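Local coordinates for protein thermospermine synthase (PDB 6BQ6) that probably transfers an aminopropyl group from decarboxylated S-adenosylmethionine to spermidine, making the plant tetraamine thermospermine, at residues 84-89 with 287-292; 91-96 with 116-121. All blocks are in the same frame, centred on the assembly; numbering follows the deposited sequence.

Helix 84-98 illustrates how one helix can serve a pocket and the packing of a domain at once. Its first turns meet the loop 287-292 in contact 1, while its later turns lie against helix 114-120 in contact 2, the two centres about 10 Å apart. The contacts touch directly: Glu84 OE2 of contact 1 forms a salt bridge with Arg117 NH2 of contact 2 at 2.9 Å. Tyr87, on the same helix, lines the thermospermine pocket and hydrogen-bonds Asp181, the predicted proton acceptor. The side chain of Val92 in contact 2 is about 7 Å from that of Asp181, and that of Glu89 in contact 1 about 12 Å from it. The side chain of Val92 is about 12 Å from the bound TER, thermospermine.

Contact 1: residues 84-89 with 287-292; sequences EFIYHE and NRYLDG. With TER (N-(3-amino-propyl)-N-(5-aminopropyl)-1,4-diaminobutane), chain F.
With CG anti to its carbonyl carbon (chi1 -75°) and the chain extended beyond, Glu89 carries its carboxylate from the helix to the backbone of loop 287-292, whereas Phe85 holds CG between backbone N and carbonyl carbon (chi1 76°), on the side where its ring can offer a face to the Arg288 guanidinium. The Glu89 carboxylate collects three successive backbone N-H groups. Arg288 N donates to the syn lone pair of Glu89 OE2 at 2.9 Å. Tyr289 N meets Glu89 OE1 on its syn side at 2.8 Å, tilted out of the carboxylate plane. Leu290 N approaches Glu89 OE1 nearly along its C-O bond, at 3.0 Å. The Arg288 guanidinium lies almost flat on one face of Phe85, a cation-pi stack with centres 4.0 Å apart. Ile86 CG2 makes a CH-pi contact over the middle of the Tyr289 ring, 3.8 Å from its centroid. Phe224 of a second subunit packs on Phe85, and Ile223 of that subunit on Ile86, which places the contact at a subunit interface. Tyr87 OH, on another side of the helix, is 3.7 Å from thermospermine C6. Three main-chain donors on one buried carboxylate would be expected to stabilise its negative charge while fixing the shape of the loop.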
loop_
_atom_site.group_PDB
_atom_site.type_symbol
_atom_site.label_atom_id
_atom_site.label_comp_id
_atom_site.label_asym_id
_atom_site.label_seq_id
_atom_site.Cartn_x
_atom_site.Cartn_y
_atom_site.Cartn_z
ATOM N N GLU B 84 1.055 -21.945 11.422
ATOM C CA GLU B 84 0.281 -22.994 10.747
ATOM C C GLU B 84 -0.089 -24.167 11.661
ATOM O O GLU B 84 -1.091 -24.824 11.429
ATOM C CB GLU B 84 0.945 -23.474 9.450
ATOM C CG GLU B 84 2.307 -24.093 9.600
ATOM C CD GLU B 84 2.330 -25.579 9.917
ATOM O OE1 GLU B 84 3.452 -26.125 9.964
ATOM O OE2 GLU B 84 1.300 -26.231 10.155
ATOM N N PHE B 85 0.725 -24.422 12.680
ATOM C CA PHE B 85 0.430 -25.475 13.671
ATOM C C PHE B 85 -0.976 -25.295 14.281
ATOM O O PHE B 85 -1.638 -26.261 14.621
ATOM C CB PHE B 85 1.519 -25.596 14.745
ATOM C CG PHE B 85 1.505 -24.510 15.790
ATOM C CD1 PHE B 85 0.772 -24.631 16.916
ATOM C CD2 PHE B 85 2.230 -23.348 15.610
ATOM C CE1 PHE B 85 0.748 -23.646 17.892
ATOM C CE2 PHE B 85 2.217 -22.353 16.577
ATOM C CZ PHE B 85 1.465 -22.491 17.708
ATOM N N ILE B 86 -1.421 -24.030 14.447
ATOM C CA ILE B 86 -2.729 -23.786 15.005
ATOM C C ILE B 86 -3.819 -24.325 14.048
ATOM O O ILE B 86 -4.715 -25.039 14.501
ATOM C CB ILE B 86 -2.960 -22.299 15.288
ATOM C CG1 ILE B 86 -1.877 -21.763 16.220
ATOM C CG2 ILE B 86 -4.345 -22.046 15.893
ATOM C CD1 ILE B 86 -2.000 -20.288 16.467
ATOM N N TYR B 87 -3.749 -23.944 12.770
ATOM C CA TYR B 87 -4.744 -24.336 11.818
ATOM C C TYR B 87 -4.717 -25.878 11.694
ATOM O O TYR B 87 -5.763 -26.510 11.667
ATOM C CB TYR B 87 -4.461 -23.670 10.447
ATOM C CG TYR B 87 -5.320 -24.210 9.354
ATOM C CD1 TYR B 87 -6.567 -23.644 9.055
ATOM C CD2 TYR B 87 -4.895 -25.283 8.581
ATOM C CE1 TYR B 87 -7.361 -24.179 8.041
ATOM C CE2 TYR B 87 -5.683 -25.826 7.598
ATOM C CZ TYR B 87 -6.905 -25.260 7.322
ATOM O OH TYR B 87 -7.686 -25.793 6.305
ATOM N N HIS B 88 -3.533 -26.457 11.593
ATOM C CA HIS B 88 -3.483 -27.882 11.324
ATOM C C HIS B 88 -3.822 -28.731 12.541
ATOM O O HIS B 88 -4.453 -29.770 12.395
ATOM C CB HIS B 88 -2.167 -28.244 10.674
ATOM C CG HIS B 88 -2.047 -27.686 9.299
ATOM N ND1 HIS B 88 -1.293 -26.569 9.004
ATOM C CD2 HIS B 88 -2.712 -28.005 8.154
ATOM C CE1 HIS B 88 -1.441 -26.273 7.721
ATOM N NE2 HIS B 88 -2.283 -27.141 7.182
ATOM N N GLU B 89 -3.439 -28.313 13.739
ATOM C CA GLU B 89 -3.885 -29.022 14.940
ATOM C C GLU B 89 -5.390 -28.919 15.143
ATOM O O GLU B 89 -6.036 -29.914 15.456
ATOM C CB GLU B 89 -3.197 -28.518 16.187
ATOM C CG GLU B 89 -1.748 -28.979 16.334
ATOM C CD GLU B 89 -1.135 -28.602 17.664
ATOM O OE1 GLU B 89 -1.867 -28.224 18.625
ATOM O OE2 GLU B 89 0.115 -28.711 17.780
ATOM N N ASN B 287 1.013 -31.636 21.718
ATOM C CA ASN B 287 0.450 -30.566 20.881
ATOM C C ASN B 287 0.941 -29.216 21.369
ATOM O O ASN B 287 1.196 -29.035 22.565
ATOM C CB ASN B 287 -1.073 -30.585 20.946
ATOM C CG ASN B 287 -1.680 -31.738 20.175
ATOM O OD1 ASN B 287 -1.018 -32.380 19.389
ATOM N ND2 ASN B 287 -2.966 -31.967 20.361
ATOM N N ARG B 288 1.120 -28.304 20.424
ATOM C CA ARG B 288 1.582 -26.942 20.688
ATOM C C ARG B 288 0.389 -26.024 20.985
ATOM O O ARG B 288 0.496 -25.100 21.798
ATOM C CB ARG B 288 2.408 -26.459 19.485
ATOM C CG ARG B 288 3.686 -27.274 19.280
ATOM C CD ARG B 288 4.371 -27.021 17.916
ATOM N NE ARG B 288 4.864 -25.647 17.890
ATOM C CZ ARG B 288 5.255 -24.953 16.826
ATOM N NH1 ARG B 288 5.242 -25.479 15.591
ATOM N NH2 ARG B 288 5.658 -23.686 16.999
ATOM N N TYR B 289 -0.748 -26.251 20.330
ATOM C CA TYR B 289 -1.895 -25.347 20.458
ATOM C C TYR B 289 -2.996 -25.977 21.293
ATOM O O TYR B 289 -3.579 -25.334 22.146
ATOM C CB TYR B 289 -2.493 -24.945 19.098
ATOM C CG TYR B 289 -3.642 -23.993 19.291
ATOM C CD1 TYR B 289 -3.428 -22.699 19.692
ATOM C CD2 TYR B 289 -4.944 -24.426 19.116
ATOM C CE1 TYR B 289 -4.517 -21.834 19.905
ATOM C CE2 TYR B 289 -5.988 -23.595 19.321
ATOM C CZ TYR B 289 -5.799 -22.349 19.725
ATOM O OH TYR B 289 -6.911 -21.567 19.942
ATOM N N LEU B 290 -3.328 -27.222 21.007
ATOM C CA LEU B 290 -4.584 -27.789 21.424
ATOM C C LEU B 290 -4.425 -28.715 22.653
ATOM O O LEU B 290 -3.663 -29.674 22.603
ATOM C CB LEU B 290 -5.158 -28.543 20.233
ATOM C CG LEU B 290 -6.618 -28.855 20.377
ATOM C CD1 LEU B 290 -7.523 -27.668 20.068
ATOM C CD2 LEU B 290 -6.930 -30.006 19.467
ATOM N N ASP B 291 -5.084 -28.378 23.761
ATOM C CA ASP B 291 -5.423 -29.317 24.819
ATOM C C ASP B 291 -6.943 -29.373 24.908
ATOM O O ASP B 291 -7.650 -28.695 24.131
ATOM C CB ASP B 291 -4.726 -29.030 26.165
ATOM C CG ASP B 291 -5.085 -27.708 26.772
ATOM O OD1 ASP B 291 -6.019 -26.997 26.276
ATOM O OD2 ASP B 291 -4.403 -27.320 27.766
ATOM N N GLY B 292 -7.473 -30.175 25.834
ATOM C CA GLY B 292 -8.905 -30.337 25.910
ATOM C C GLY B 292 -9.647 -29.079 26.241
ATOM O O GLY B 292 -10.708 -28.797 25.610
HETATM N N1 TER F . -5.836 -25.682 -0.981
HETATM C C2 TER F . -5.376 -26.140 0.313
HETATM C C3 TER F . -6.392 -25.767 1.387
HETATM C C4 TER F . -6.467 -24.287 1.657
HETATM N N5 TER F . -7.239 -24.021 2.849
HETATM C C6 TER F . -6.680 -23.219 3.914
HETATM C C7 TER F . -7.749 -22.370 4.584
HETATM C C8 TER F . -7.084 -21.183 5.256
HETATM N N9 TER F . -6.931 -20.050 4.368
HETATM C C10 TER F . -6.287 -18.868 4.880
HETATM C C11 TER F . -6.734 -17.573 4.237
HETATM C C12 TER F . -6.225 -16.424 5.107
HETATM C C13 TER F . -6.294 -15.070 4.418
HETATM N N14 TER F . -7.508 -14.936 3.630
#

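Contact 2: residues 91-96 with 116-121; sequences LVHPAL and ARELLR
His93 and Glu118 form the polar part of the contact. In Glu118 the chain is turned back at CD rather than extended (chi2 -58°), which brings the carboxylate to His93. From the other helix, His93 NE2 donates to the anti lone pair of Glu118 OE1 at 2.8 Å, with the oxygen at the edge of the imidazole and the ring and carboxylate planes nearly perpendicular. At its other nitrogen, ND1, the ring is hydrogen-bonded to His122 NE2, so both imidazole nitrogens are engaged.

Salt bridges from its own segment hold the same acid. Arg121 NH1 donates to the syn lone pair of Glu118 OE1 at 2.7 Å. Arg117 approaches side-on, with NE and NH2 both on Glu118 OE2, NE at 3.0 Å. An alanine in place of Glu118 would probably leave His93 NE2 without its acceptor and the two arginines without the carboxylate between them.

The axes of segments 91-96 and 116-120 run in roughly the same direction, 35° apart, with a closest approach of 9.2 Å. The two helices come before and after strand 104-107 of a class I methyltransferase-like Rossmann fold, and helix 114-120 follows that strand through a glycine-rich turn consistent with the pattern of such folds.

Apolar packing gathers on one methyl of Leu119. Leu119 CD2 lies 3.6 Å from Val92 CG1. More tightly than usual for two carbons, Leu119 CD2 is 3.5 Å from Leu96 CD1, the leucine side chains crossing at about a right angle. Val92 also sets its CB against Glu118 CB at 3.9 Å.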
loop_
_atom_site.group_PDB
_atom_site.type_symbol
_atom_site.label_atom_id
_atom_site.label_comp_id
_atom_site.label_asym_id
_atom_site.label_seq_id
_atom_site.Cartn_x
_atom_site.Cartn_y
_atom_site.Cartn_z
ATOM N N LEU B 91 -7.661 -28.390 12.752
ATOM C CA LEU B 91 -8.313 -29.111 11.664
ATOM C C LEU B 91 -8.358 -30.608 11.940
ATOM O O LEU B 91 -9.345 -31.254 11.654
ATOM C CB LEU B 91 -7.601 -28.912 10.347
ATOM C CG LEU B 91 -8.047 -29.692 9.071
ATOM C CD1 LEU B 91 -9.499 -29.327 8.725
ATOM C CD2 LEU B 91 -7.115 -29.460 7.936
ATOM N N VAL B 92 -7.283 -31.156 12.500
ATOM C CA VAL B 92 -7.073 -32.614 12.604
ATOM C C VAL B 92 -7.449 -33.245 13.925
ATOM O O VAL B 92 -8.210 -34.221 13.971
ATOM C CB VAL B 92 -5.601 -32.968 12.242
ATOM C CG1 VAL B 92 -5.273 -34.409 12.585
ATOM C CG2 VAL B 92 -5.367 -32.679 10.750
ATOM N N HIS B 93 -6.952 -32.686 15.031
ATOM C CA HIS B 93 -7.032 -33.440 16.275
ATOM C C HIS B 93 -8.389 -33.663 16.879
ATOM O O HIS B 93 -8.669 -34.791 17.317
ATOM C CB HIS B 93 -6.011 -32.926 17.270
ATOM C CG HIS B 93 -4.625 -33.035 16.759
ATOM N ND1 HIS B 93 -4.146 -34.209 16.223
ATOM C CD2 HIS B 93 -3.621 -32.142 16.637
ATOM C CE1 HIS B 93 -2.928 -34.033 15.776
ATOM N NE2 HIS B 93 -2.579 -32.790 16.013
ATOM N N PRO B 94 -9.251 -32.636 16.893
ATOM C CA PRO B 94 -10.575 -32.855 17.476
ATOM C C PRO B 94 -11.316 -34.023 16.807
ATOM O O PRO B 94 -11.892 -34.877 17.517
ATOM C CB PRO B 94 -11.266 -31.519 17.233
ATOM C CG PRO B 94 -10.158 -30.522 17.287
ATOM C CD PRO B 94 -9.024 -31.202 16.564
ATOM N N ALA B 95 -11.322 -34.073 15.474
ATOM C CA ALA B 95 -11.971 -35.197 14.793
ATOM C C ALA B 95 -11.428 -36.528 15.218
ATOM O O ALA B 95 -12.172 -37.426 15.638
ATOM C CB ALA B 95 -11.884 -35.043 13.291
ATOM N N LEU B 96 -10.115 -36.690 15.168
ATOM C CA LEU B 96 -9.550 -38.032 15.451
ATOM C C LEU B 96 -9.728 -38.400 16.926
ATOM O O LEU B 96 -9.989 -39.558 17.278
ATOM C CB LEU B 96 -8.112 -38.149 15.055
ATOM C CG LEU B 96 -7.889 -38.576 13.591
ATOM C CD1 LEU B 96 -8.361 -37.538 12.585
ATOM C CD2 LEU B 96 -6.439 -38.942 13.381
ATOM N N ALA B 116 -1.546 -33.966 6.689
ATOM C CA ALA B 116 -1.020 -35.307 6.748
ATOM C C ALA B 116 -0.077 -35.454 7.966
ATOM O O ALA B 116 -0.173 -36.421 8.701
ATOM C CB ALA B 116 -0.275 -35.650 5.476
ATOM N N ARG B 117 0.812 -34.485 8.138
ATOM C CA ARG B 117 1.769 -34.515 9.257
ATOM C C ARG B 117 1.036 -34.688 10.594
ATOM O O ARG B 117 1.389 -35.545 11.428
ATOM C CB ARG B 117 2.581 -33.220 9.281
ATOM C CG ARG B 117 3.542 -33.150 10.439
ATOM C CD ARG B 117 4.047 -31.752 10.565
ATOM N NE ARG B 117 3.045 -30.840 11.097
ATOM C CZ ARG B 117 2.788 -29.617 10.643
ATOM N NH1 ARG B 117 3.382 -29.134 9.555
ATOM N NH2 ARG B 117 1.895 -28.845 11.303
ATOM N N GLU B 118 0.009 -33.851 10.827
ATOM C CA GLU B 118 -0.710 -33.972 12.088
ATOM C C GLU B 118 -1.461 -35.305 12.246
ATOM O O GLU B 118 -1.522 -35.864 13.313
ATOM C CB GLU B 118 -1.659 -32.787 12.289
ATOM C CG GLU B 118 -0.948 -31.458 12.440
ATOM C CD GLU B 118 0.045 -31.433 13.619
ATOM O OE1 GLU B 118 -0.243 -31.927 14.712
ATOM O OE2 GLU B 118 1.155 -30.881 13.438
ATOM N N LEU B 119 -2.109 -35.775 11.176
ATOM C CA LEU B 119 -2.753 -37.081 11.179
ATOM C C LEU B 119 -1.793 -38.214 11.526
ATOM O O LEU B 119 -2.137 -39.084 12.305
ATOM C CB LEU B 119 -3.363 -37.394 9.831
ATOM C CG LEU B 119 -4.625 -36.570 9.496
ATOM C CD1 LEU B 119 -4.887 -36.464 8.003
ATOM C CD2 LEU B 119 -5.832 -37.088 10.234
ATOM N N LEU B 120 -0.599 -38.142 10.975
ATOM C CA LEU B 120 0.416 -39.206 11.187
ATOM C C LEU B 120 1.026 -39.218 12.591
ATOM O O LEU B 120 1.701 -40.157 12.970
ATOM C CB LEU B 120 1.511 -39.067 10.128
ATOM C CG LEU B 120 0.982 -39.427 8.713
ATOM C CD1 LEU B 120 1.951 -38.888 7.681
ATOM C CD2 LEU B 120 0.779 -40.916 8.441
ATOM N N ARG B 121 0.811 -38.167 13.371
ATOM C CA ARG B 121 1.124 -38.182 14.795
ATOM C C ARG B 121 0.269 -39.137 15.596
ATOM O O ARG B 121 0.632 -39.462 16.704
ATOM C CB ARG B 121 1.061 -36.775 15.402
ATOM C CG ARG B 121 2.110 -35.845 14.798
ATOM C CD ARG B 121 2.011 -34.417 15.347
ATOM N NE ARG B 121 2.133 -34.385 16.800
ATOM C CZ ARG B 121 1.531 -33.522 17.624
ATOM N NH1 ARG B 121 0.703 -32.598 17.193
ATOM N NH2 ARG B 121 1.726 -33.629 18.911
#